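Penicillin binding protein 2X (Streptococcus thermophilus, PDB 5U47) probably cross-links the peptides of adjacent peptidoglycan strands as a transpeptidase of the septal cell wall machinery, and binds penicillin. Local coordinates at residues I431-Q436 with A452-I457; I382-G387 with Q416-R421; K77-L82 with Y92-L97; D84-K89 with E120-T125. The protein carries 1 engineered substitution. All blocks are in the same frame, centred on the assembly; numbering follows the deposited sequence.

Contact 1 (I431-Q436 with A452-I457)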
# COMPACT_ATOMS: atom_id res chain seq x y z
N ILE A 431 -12.75 17.21 -1.10
CA ILE A 431 -11.45 17.30 -0.40
C ILE A 431 -10.66 16.02 -0.56
O ILE A 431 -11.00 14.99 0.03
CB ILE A 431 -11.67 17.61 1.10
CG1 ILE A 431 -12.52 18.88 1.25
CG2 ILE A 431 -10.35 17.74 1.86
CD1 ILE A 431 -13.09 19.07 2.64
N MET A 432 -9.58 16.09 -1.32
CA MET A 432 -8.77 14.93 -1.63
C MET A 432 -7.87 14.58 -0.44
O MET A 432 -7.30 15.47 0.22
CB MET A 432 -7.93 15.21 -2.88
CG MET A 432 -7.41 13.97 -3.55
SD MET A 432 -6.89 14.28 -5.27
CE MET A 432 -5.42 15.17 -4.87
N LEU A 433 -7.76 13.27 -0.20
CA LEU A 433 -6.99 12.70 0.89
C LEU A 433 -5.90 11.81 0.36
O LEU A 433 -6.03 11.20 -0.71
CB LEU A 433 -7.90 11.85 1.79
CG LEU A 433 -9.14 12.52 2.39
CD1 LEU A 433 -9.97 11.54 3.21
CD2 LEU A 433 -8.75 13.69 3.25
N GLU A 434 -4.81 11.73 1.12
CA GLU A 434 -3.70 10.83 0.79
C GLU A 434 -4.09 9.42 1.27
O GLU A 434 -4.45 9.24 2.44
CB GLU A 434 -2.44 11.29 1.52
CG GLU A 434 -1.20 10.45 1.28
CD GLU A 434 -0.54 10.66 -0.08
OE1 GLU A 434 -1.15 11.22 -1.03
OE2 GLU A 434 0.62 10.22 -0.19
N PRO A 435 -4.04 8.41 0.38
CA PRO A 435 -4.29 7.06 0.84
C PRO A 435 -3.23 6.68 1.87
O PRO A 435 -2.07 7.08 1.72
CB PRO A 435 -4.17 6.22 -0.44
CG PRO A 435 -4.47 7.18 -1.54
CD PRO A 435 -3.82 8.45 -1.08
N GLN A 436 -3.64 5.96 2.91
CA GLN A 436 -2.77 5.54 4.02
C GLN A 436 -2.91 4.07 4.30
O GLN A 436 -4.03 3.52 4.24
CB GLN A 436 -3.13 6.29 5.31
CG GLN A 436 -2.82 7.77 5.29
CD GLN A 436 -3.24 8.49 6.56
OE1 GLN A 436 -4.10 8.00 7.33
NE2 GLN A 436 -2.66 9.66 6.79
N ALA A 452 -1.43 7.79 13.25
CA ALA A 452 -1.87 8.54 12.06
C ALA A 452 -3.24 9.16 12.15
O ALA A 452 -4.11 8.70 12.89
CB ALA A 452 -1.81 7.64 10.83
N LYS A 453 -3.40 10.26 11.41
CA LYS A 453 -4.67 10.94 11.20
C LYS A 453 -4.70 11.26 9.70
O LYS A 453 -3.65 11.26 9.03
CB LYS A 453 -4.80 12.23 12.03
CG LYS A 453 -4.90 12.01 13.55
CD LYS A 453 -4.92 13.36 14.26
CE LYS A 453 -4.92 13.24 15.78
NZ LYS A 453 -6.22 12.71 16.30
N LYS A 454 -5.89 11.58 9.19
CA LYS A 454 -6.04 11.85 7.76
C LYS A 454 -5.17 13.01 7.26
O LYS A 454 -4.91 13.96 8.00
CB LYS A 454 -7.50 12.11 7.41
CG LYS A 454 -8.02 13.47 7.81
CD LYS A 454 -9.49 13.59 7.50
CE LYS A 454 -9.98 14.99 7.85
NZ LYS A 454 -11.45 15.04 7.65
N GLU A 455 -4.76 12.91 6.01
CA GLU A 455 -3.93 13.92 5.36
C GLU A 455 -4.67 14.54 4.17
O GLU A 455 -4.85 13.90 3.13
CB GLU A 455 -2.61 13.28 4.90
CG GLU A 455 -1.62 14.28 4.30
CD GLU A 455 -0.33 13.67 3.76
OE1 GLU A 455 -0.13 12.43 3.83
OE2 GLU A 455 0.51 14.45 3.25
N VAL A 456 -5.06 15.81 4.31
CA VAL A 456 -5.74 16.55 3.25
C VAL A 456 -4.67 17.06 2.29
O VAL A 456 -3.71 17.68 2.73
CB VAL A 456 -6.56 17.72 3.83
CG1 VAL A 456 -7.11 18.62 2.75
CG2 VAL A 456 -7.67 17.19 4.76
N ILE A 457 -4.84 16.80 1.01
CA ILE A 457 -3.80 17.15 0.03
C ILE A 457 -4.25 18.00 -1.14
O ILE A 457 -3.44 18.29 -2.02
CB ILE A 457 -3.10 15.88 -0.51
CG1 ILE A 457 -4.12 14.95 -1.15
CG2 ILE A 457 -2.37 15.17 0.62
CD1 ILE A 457 -3.49 13.80 -1.89
O HOH W 1 -5.58 10.56 4.61
O HOH W 2 -0.22 10.06 5.12

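Contact 2 (I382-G387 with Q416-R421)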
# COMPACT_ATOMS: atom_id res chain seq x y z
N ILE A 382 1.46 12.26 -11.09
CA ILE A 382 2.29 12.50 -9.92
C ILE A 382 2.10 11.33 -8.95
O ILE A 382 0.97 11.02 -8.58
CB ILE A 382 1.91 13.82 -9.20
CG1 ILE A 382 1.95 14.99 -10.20
CG2 ILE A 382 2.86 14.09 -8.05
CD1 ILE A 382 1.57 16.34 -9.60
N PRO A 383 3.21 10.69 -8.54
CA PRO A 383 3.04 9.58 -7.60
C PRO A 383 2.46 10.07 -6.28
O PRO A 383 2.62 11.26 -5.93
CB PRO A 383 4.47 9.05 -7.41
CG PRO A 383 5.35 10.19 -7.76
CD PRO A 383 4.63 10.96 -8.82
N THR A 384 1.78 9.18 -5.56
CA THR A 384 1.20 9.54 -4.27
C THR A 384 2.29 9.71 -3.19
O THR A 384 2.14 10.52 -2.27
CB THR A 384 0.17 8.49 -3.79
OG1 THR A 384 0.82 7.25 -3.43
CG2 THR A 384 -0.88 8.23 -4.87
N ARG A 385 3.39 8.97 -3.33
CA ARG A 385 4.47 8.95 -2.33
C ARG A 385 3.87 8.58 -0.97
O ARG A 385 4.25 9.12 0.06
CB ARG A 385 5.19 10.29 -2.27
CG ARG A 385 5.56 10.81 -3.64
CD ARG A 385 6.51 11.96 -3.55
NE ARG A 385 6.83 12.50 -4.87
CZ ARG A 385 6.35 13.62 -5.40
NH1 ARG A 385 5.52 14.42 -4.73
NH2 ARG A 385 6.75 13.97 -6.61
N PHE A 386 2.95 7.61 -0.98
CA PHE A 386 2.22 7.23 0.21
C PHE A 386 2.98 6.36 1.21
O PHE A 386 2.46 6.13 2.30
CB PHE A 386 0.81 6.68 -0.11
CG PHE A 386 0.75 5.26 -0.58
CD1 PHE A 386 1.66 4.73 -1.48
CD2 PHE A 386 -0.36 4.47 -0.22
CE1 PHE A 386 1.51 3.45 -1.95
CE2 PHE A 386 -0.50 3.18 -0.67
CZ PHE A 386 0.46 2.67 -1.53
N GLY A 387 4.18 5.92 0.85
CA GLY A 387 5.02 5.18 1.76
C GLY A 387 5.71 3.97 1.19
O GLY A 387 6.65 3.48 1.79
N GLN A 416 -3.32 2.18 -9.51
CA GLN A 416 -4.53 1.98 -8.72
C GLN A 416 -4.60 3.00 -7.60
O GLN A 416 -5.66 3.58 -7.32
CB GLN A 416 -4.59 0.56 -8.13
CG GLN A 416 -5.81 0.40 -7.22
CD GLN A 416 -5.96 -0.93 -6.52
OE1 GLN A 416 -6.87 -1.08 -5.70
NE2 GLN A 416 -5.07 -1.89 -6.81
N VAL A 417 -3.46 3.23 -6.94
CA VAL A 417 -3.44 4.16 -5.81
C VAL A 417 -3.73 5.61 -6.26
O VAL A 417 -4.31 6.37 -5.49
CB VAL A 417 -2.19 3.98 -4.94
CG1 VAL A 417 -0.94 4.45 -5.69
CG2 VAL A 417 -2.37 4.67 -3.60
N GLN A 418 -3.36 6.00 -7.49
CA GLN A 418 -3.74 7.33 -8.02
C GLN A 418 -5.27 7.43 -8.19
O GLN A 418 -5.88 8.46 -7.87
CB GLN A 418 -3.03 7.63 -9.33
CG GLN A 418 -1.56 7.94 -9.16
CD GLN A 418 -0.85 8.15 -10.47
OE1 GLN A 418 -1.12 7.43 -11.44
NE2 GLN A 418 0.09 9.09 -10.50
N MET A 419 -5.88 6.34 -8.66
CA MET A 419 -7.33 6.33 -8.78
C MET A 419 -7.98 6.44 -7.40
O MET A 419 -8.94 7.19 -7.23
CB MET A 419 -7.82 5.08 -9.51
CG MET A 419 -7.39 5.01 -10.98
SD MET A 419 -7.94 6.42 -11.97
CE MET A 419 -9.72 6.25 -11.92
N LEU A 420 -7.48 5.69 -6.42
CA LEU A 420 -8.04 5.74 -5.07
C LEU A 420 -7.97 7.15 -4.50
O LEU A 420 -8.93 7.63 -3.90
CB LEU A 420 -7.33 4.75 -4.13
CG LEU A 420 -7.46 3.25 -4.50
CD1 LEU A 420 -6.63 2.40 -3.55
CD2 LEU A 420 -8.92 2.80 -4.46
N ARG A 421 -6.82 7.79 -4.68
CA ARG A 421 -6.60 9.15 -4.21
C ARG A 421 -7.65 10.11 -4.83
O ARG A 421 -8.26 10.91 -4.13
CB ARG A 421 -5.19 9.60 -4.57
CG ARG A 421 -4.86 11.02 -4.20
CD ARG A 421 -3.42 11.39 -4.54
NE ARG A 421 -3.18 11.22 -5.96
CZ ARG A 421 -2.00 11.38 -6.58
NH1 ARG A 421 -1.94 11.16 -7.89
NH2 ARG A 421 -0.91 11.73 -5.94

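Contact 3 (K77-L82 with Y92-L97)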
# COMPACT_ATOMS: atom_id res chain seq x y z
N LYS A 77 25.16 -41.54 26.30
CA LYS A 77 24.07 -40.89 27.04
C LYS A 77 23.46 -39.77 26.18
O LYS A 77 22.24 -39.56 26.19
CB LYS A 77 24.55 -40.37 28.40
CG LYS A 77 23.48 -39.65 29.22
CD LYS A 77 22.19 -40.46 29.34
CE LYS A 77 21.15 -39.73 30.18
NZ LYS A 77 19.85 -40.45 30.20
N VAL A 78 24.31 -39.06 25.44
CA VAL A 78 23.85 -38.01 24.52
C VAL A 78 22.93 -38.64 23.46
O VAL A 78 21.90 -38.06 23.12
CB VAL A 78 25.04 -37.27 23.84
CG1 VAL A 78 24.54 -36.32 22.75
CG2 VAL A 78 25.86 -36.50 24.87
N ALA A 79 23.28 -39.83 22.98
CA ALA A 79 22.44 -40.50 21.97
C ALA A 79 21.07 -40.88 22.55
O ALA A 79 20.03 -40.72 21.88
CB ALA A 79 23.14 -41.72 21.40
N ASP A 80 21.07 -41.36 23.80
CA ASP A 80 19.82 -41.72 24.49
C ASP A 80 18.93 -40.49 24.58
O ASP A 80 17.73 -40.55 24.28
CB ASP A 80 20.08 -42.27 25.90
CG ASP A 80 20.82 -43.61 25.89
OD1 ASP A 80 20.85 -44.29 24.83
OD2 ASP A 80 21.36 -43.98 26.95
N ILE A 81 19.54 -39.37 24.96
CA ILE A 81 18.83 -38.11 25.07
C ILE A 81 18.29 -37.63 23.70
O ILE A 81 17.12 -37.25 23.60
CB ILE A 81 19.71 -37.02 25.74
CG1 ILE A 81 19.95 -37.41 27.22
CG2 ILE A 81 19.03 -35.66 25.65
CD1 ILE A 81 21.02 -36.59 27.92
N LEU A 82 19.12 -37.67 22.66
CA LEU A 82 18.70 -37.22 21.34
C LEU A 82 17.60 -38.11 20.73
O LEU A 82 16.72 -37.61 20.01
CB LEU A 82 19.89 -37.06 20.38
CG LEU A 82 20.96 -36.01 20.76
CD1 LEU A 82 21.71 -35.56 19.51
CD2 LEU A 82 20.36 -34.77 21.43
N TYR A 92 23.30 -42.60 14.43
CA TYR A 92 23.61 -41.36 13.71
C TYR A 92 24.30 -40.35 14.64
O TYR A 92 25.31 -39.75 14.27
CB TYR A 92 22.36 -40.75 13.08
CG TYR A 92 22.64 -39.42 12.40
CD1 TYR A 92 23.21 -39.36 11.12
CD2 TYR A 92 22.33 -38.22 13.04
CE1 TYR A 92 23.47 -38.15 10.51
CE2 TYR A 92 22.59 -37.00 12.43
CZ TYR A 92 23.16 -36.97 11.17
OH TYR A 92 23.40 -35.75 10.58
N THR A 93 23.73 -40.17 15.83
CA THR A 93 24.29 -39.29 16.87
C THR A 93 25.73 -39.72 17.16
O THR A 93 26.64 -38.90 17.15
CB THR A 93 23.46 -39.34 18.18
OG1 THR A 93 22.14 -38.84 17.94
CG2 THR A 93 24.11 -38.52 19.31
N LEU A 94 25.91 -41.02 17.43
CA LEU A 94 27.23 -41.59 17.71
C LEU A 94 28.21 -41.36 16.55
O LEU A 94 29.35 -40.95 16.78
CB LEU A 94 27.13 -43.09 18.04
CG LEU A 94 26.49 -43.41 19.41
CD1 LEU A 94 26.12 -44.88 19.51
CD2 LEU A 94 27.42 -43.00 20.55
N ALA A 95 27.75 -41.60 15.32
CA ALA A 95 28.57 -41.39 14.12
C ALA A 95 29.10 -39.97 14.07
O ALA A 95 30.31 -39.76 14.00
CB ALA A 95 27.77 -41.68 12.85
N GLN A 96 28.17 -39.01 14.14
CA GLN A 96 28.51 -37.59 14.10
C GLN A 96 29.47 -37.18 15.21
O GLN A 96 30.46 -36.50 14.95
CB GLN A 96 27.24 -36.73 14.19
CG GLN A 96 26.31 -36.81 12.99
CD GLN A 96 26.94 -36.25 11.73
OE1 GLN A 96 27.79 -36.89 11.12
NE2 GLN A 96 26.50 -35.08 11.32
N LEU A 97 29.17 -37.60 16.44
CA LEU A 97 30.00 -37.29 17.59
C LEU A 97 31.44 -37.79 17.43
O LEU A 97 32.37 -37.15 17.93
CB LEU A 97 29.37 -37.86 18.88
CG LEU A 97 28.11 -37.15 19.41
CD1 LEU A 97 27.47 -37.93 20.55
CD2 LEU A 97 28.45 -35.73 19.86
O HOH W 3 20.55 -40.50 19.28

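Contact 4 (D84-K89 with E120-T125)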
# COMPACT_ATOMS: atom_id res chain seq x y z
N ASP A 84 15.28 -39.99 22.55
CA ASP A 84 14.06 -39.71 23.29
C ASP A 84 13.46 -38.32 22.96
O ASP A 84 12.25 -38.21 22.73
CB ASP A 84 14.33 -39.80 24.80
CG ASP A 84 13.12 -39.37 25.63
OD1 ASP A 84 11.98 -39.79 25.31
OD2 ASP A 84 13.32 -38.61 26.61
N LYS A 85 14.31 -37.30 22.91
CA LYS A 85 13.86 -35.90 22.69
C LYS A 85 13.65 -35.43 21.22
O LYS A 85 12.76 -34.63 20.97
CB LYS A 85 14.83 -34.94 23.38
CG LYS A 85 15.02 -35.18 24.88
CD LYS A 85 13.76 -34.93 25.69
CE LYS A 85 14.04 -35.00 27.18
NZ LYS A 85 12.83 -34.77 28.01
N LEU A 86 14.47 -35.92 20.28
CA LEU A 86 14.39 -35.53 18.87
C LEU A 86 14.09 -36.66 17.89
O LEU A 86 13.92 -36.40 16.70
CB LEU A 86 15.70 -34.86 18.42
CG LEU A 86 16.08 -33.54 19.09
CD1 LEU A 86 17.44 -33.08 18.58
CD2 LEU A 86 15.02 -32.47 18.85
N GLY A 87 14.05 -37.90 18.36
CA GLY A 87 13.80 -39.03 17.47
C GLY A 87 14.97 -39.32 16.53
O GLY A 87 14.77 -39.83 15.43
N ILE A 88 16.17 -38.99 16.97
CA ILE A 88 17.38 -39.22 16.18
C ILE A 88 17.94 -40.59 16.55
O ILE A 88 18.16 -40.87 17.74
CB ILE A 88 18.45 -38.13 16.45
CG1 ILE A 88 17.91 -36.74 16.06
CG2 ILE A 88 19.73 -38.43 15.68
CD1 ILE A 88 18.86 -35.59 16.35
N LYS A 89 18.20 -41.42 15.54
CA LYS A 89 18.75 -42.77 15.76
C LYS A 89 20.11 -42.69 16.44
O LYS A 89 20.98 -41.92 16.01
CB LYS A 89 18.88 -43.55 14.45
CG LYS A 89 17.56 -43.98 13.82
CD LYS A 89 17.81 -44.92 12.65
CE LYS A 89 16.52 -45.53 12.12
NZ LYS A 89 15.55 -44.52 11.60
N GLU A 120 14.95 -25.89 25.76
CA GLU A 120 15.02 -25.74 27.22
C GLU A 120 14.99 -27.09 27.95
O GLU A 120 15.69 -27.28 28.93
CB GLU A 120 13.88 -24.83 27.72
CG GLU A 120 14.09 -23.36 27.39
CD GLU A 120 15.23 -22.75 28.18
OE1 GLU A 120 15.22 -22.90 29.42
OE2 GLU A 120 16.13 -22.14 27.56
N ASP A 121 14.19 -28.02 27.44
CA ASP A 121 14.10 -29.37 27.98
C ASP A 121 15.45 -30.06 27.76
O ASP A 121 16.04 -30.58 28.72
CB ASP A 121 12.94 -30.13 27.30
CG ASP A 121 12.72 -31.52 27.86
OD1 ASP A 121 13.44 -31.94 28.78
OD2 ASP A 121 11.82 -32.21 27.37
N LEU A 122 15.94 -30.05 26.52
CA LEU A 122 17.25 -30.64 26.20
C LEU A 122 18.36 -30.06 27.07
O LEU A 122 19.18 -30.82 27.59
CB LEU A 122 17.63 -30.43 24.72
CG LEU A 122 17.07 -31.36 23.64
CD1 LEU A 122 17.32 -30.79 22.25
CD2 LEU A 122 17.68 -32.74 23.75
N GLU A 123 18.41 -28.74 27.23
CA GLU A 123 19.44 -28.11 28.07
C GLU A 123 19.39 -28.63 29.50
O GLU A 123 20.41 -28.99 30.06
CB GLU A 123 19.32 -26.59 28.09
CG GLU A 123 19.97 -25.89 26.92
CD GLU A 123 20.08 -24.38 27.14
OE1 GLU A 123 19.09 -23.76 27.57
OE2 GLU A 123 21.17 -23.83 26.88
N LYS A 124 18.18 -28.66 30.07
CA LYS A 124 17.99 -29.17 31.43
C LYS A 124 18.46 -30.61 31.55
O LYS A 124 19.03 -31.00 32.56
CB LYS A 124 16.52 -29.07 31.86
CG LYS A 124 16.26 -29.53 33.29
CD LYS A 124 14.80 -29.35 33.71
CE LYS A 124 14.61 -29.85 35.13
NZ LYS A 124 13.20 -29.68 35.61
N THR A 125 18.23 -31.38 30.49
CA THR A 125 18.62 -32.79 30.47
C THR A 125 20.15 -32.96 30.48
O THR A 125 20.66 -33.82 31.19
CB THR A 125 17.98 -33.52 29.26
OG1 THR A 125 16.56 -33.30 29.28
CG2 THR A 125 18.24 -35.01 29.30

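Contact 1 (I431-Q436 with A452-I457)
Leu-433 and Val-456 face each other as an antiparallel non-hydrogen-bonded pair, their CA atoms 4.7 Å apart, flanked by two backbone bonds: Ile-457 N gives a nearly straight bond to Met-432 O (176° at the hydrogen), and Glu-434 N donates to Glu-455 O at 3.0 Å. Beyond this ladder one water takes over, donating to Glu-434 O and accepting from Glu-455 N. Val-456 packs against Ile-431 and Leu-433: its CG1 is pressed to 3.5 Å from Ile-431 CG2, tight for two carbons, while its CG2 rests 4.0 Å from Leu-433 CD2. Ile-457 CD1 meets Met-432 CE at 3.8 Å. Gln-436 brings NE2 2.9 Å from Lys-453 O, which lies in the amide plane although the donor stands above the carbonyl plane. A second water joins this NE2 to Glu-455 OE1. Glu-434 and Glu-455 run side by side, touching through Glu-434 CG and Glu-455 OE1 at 3.4 Å. Arg-610 forms a salt bridge with Glu-455 OE2 and a long, weak ion pair with Glu-434, which would partly offset the like charges. This is a short, weakly bonded antiparallel pair of strands in the transpeptidase region, bordered by helix 416-427 and strand 615-619.

Contact 2 (I382-G387 with Q416-R421)
Ile-382 and Thr-384 dock against Val-417, Gln-418 and Arg-421 in a buried loop-to-helix contact, where the loop after helix 368-377 meets the first turns of helix 416-427 within the transpeptidase region. Its polar centre is one carbonyl, Ile-382 O, gripped by two side chains. Arg-421 NH1 donates to it from 3.0 Å, nearly along the C=O axis, with the oxygen close to the guanidinium plane; NH2 adds a weak bond. Gln-418 NE2 reaches the same oxygen at 2.9 Å from above the carbonyl plane, with a C=O...N angle of 105°, so the donors approach from distinct directions. The amide nitrogen also donates to Ser-393 O, and Gln-418 OE1 accepts from Thr-415 N; these bonds hold the amide at both ends. Arg-421 bends at chi3 (59°), which places NE 3.9 Å from Thr-384 CG2. This methyl sits over one guanidinium face, 3.7 Å from Arg-421 NH2, and tip to tip with Val-417, 3.9 Å from its CG1, while Thr-384 OG1 is hydrogen-bonded to Glu-391 OE2. The other valine branch, CG2, lies over the Phe-386 ring, 4.0 Å from its centroid and 17° off the normal, a CH-pi contact. The contact is loop-on-helix packing inside the transpeptidase fold, joining the 382-387 loop to helix 416-427, which packs on strands 245-252 and 541-548 of the five-stranded antiparallel sheet.

Contact 3 (K77-L82 with Y92-L97)
Thr-93 sits opposite Ala-79 where helices 72-86 and 90-97 pack, and these two residues make the closest CA pair, 5.6 Å apart. The axes of segments 77-82 and 92-97 approach to 9.1 Å, with N-to-C directions 135° apart, so the second helix runs back obliquely across the first. Along the second helix, Thr-93 is the first residue to touch. Its CG2, anti to the backbone N (OG1 chi1 -64°), lies 3.7 Å from Ala-79 CA and 3.9 Å from Ala-79 CB; the small alanine and the threonine methyl are thus in direct contact at the near point of the helices. The hydroxyl OG1 lies 3.7 Å from Leu-82 CD1, yet is not without a polar partner: it donates to a water, which in turn donates to Ala-79 O from 2.7 Å. This single water spans the helices; no direct hydrogen bond joins the two segments. Next comes Leu-94, whose CG meets Ala-79 CB at 4.2 Å. One turn beyond Thr-93, Leu-97 extends CD1 to 4.0 Å from Val-78 CG1, their side chains crossing obliquely. Phe-107 touches both Thr-93 and Leu-97, and Leu-82 and Leu-97 rest on strand 42-55. With only three residues separating the helices, the arrangement is an alpha-alpha hairpin whose arms cross rather than run strictly antiparallel, packed in the dimerisation-domain region against the sheet that includes strand 42-55.

Contact 4 (D84-K89 with E120-T125)
Lys-85 and Asp-121 form a surface salt bridge between the last turn of helix 72-86 and the middle of helix 116-128, in the dimerisation-domain region. The lysine NZ lies 2.8 Å from Asp-121 OD2, which it meets on the syn side, 24° out of the carboxylate plane; NZ also makes a weak bond to OD1 at 3.0 Å, so the one nitrogen faces both carboxylate oxygens. Lys-85 bends at chi2 (-66°) and is extended beyond, and its side chain crosses that of Asp-121 at about a right angle. The aliphatic part of the lysine also packs: CB is 3.6 Å from Leu-122 CD2 as the two side chains slide past each other in opposite directions, and CE lies 3.7 Å from Thr-125 OG1. That hydroxyl donates to Asp-121 O at 2.8 Å, and the same carbonyl accepts the backbone N of Thr-125, so it takes two bonds from one residue. Farther in, Leu-86 CD1 comes within 4.3 Å of Leu-122 CD1. Leu-122 also touches Ile-81, Leu-82 and Phe-136, which places it on the buried side of the contact. The arrangement is a peripheral salt bridge beside a leucine contact, where the end of helix 72-86 packs on helix 116-128.

In the fold
The four contacts form two pairs, set far apart: the centres of contacts 2 and 3 are about 59 Å from each other. Contacts 1 and 2 lie in the transpeptidase region and touch, since strand 432-433 is the next strand after helix 416-427 and Met-432 packs on Arg-421. Contacts 3 and 4 share helix 72-86, with Ile-81 and Ile-88 packing between them. Contact 2 is buried and rests on a carbonyl gripped by side chains; contact 1 is partly buried and relies on backbone pairing and waters. Contact 3, also buried, is mainly apolar with one bridging water, whereas contact 4 lies at the surface and uses a salt bridge.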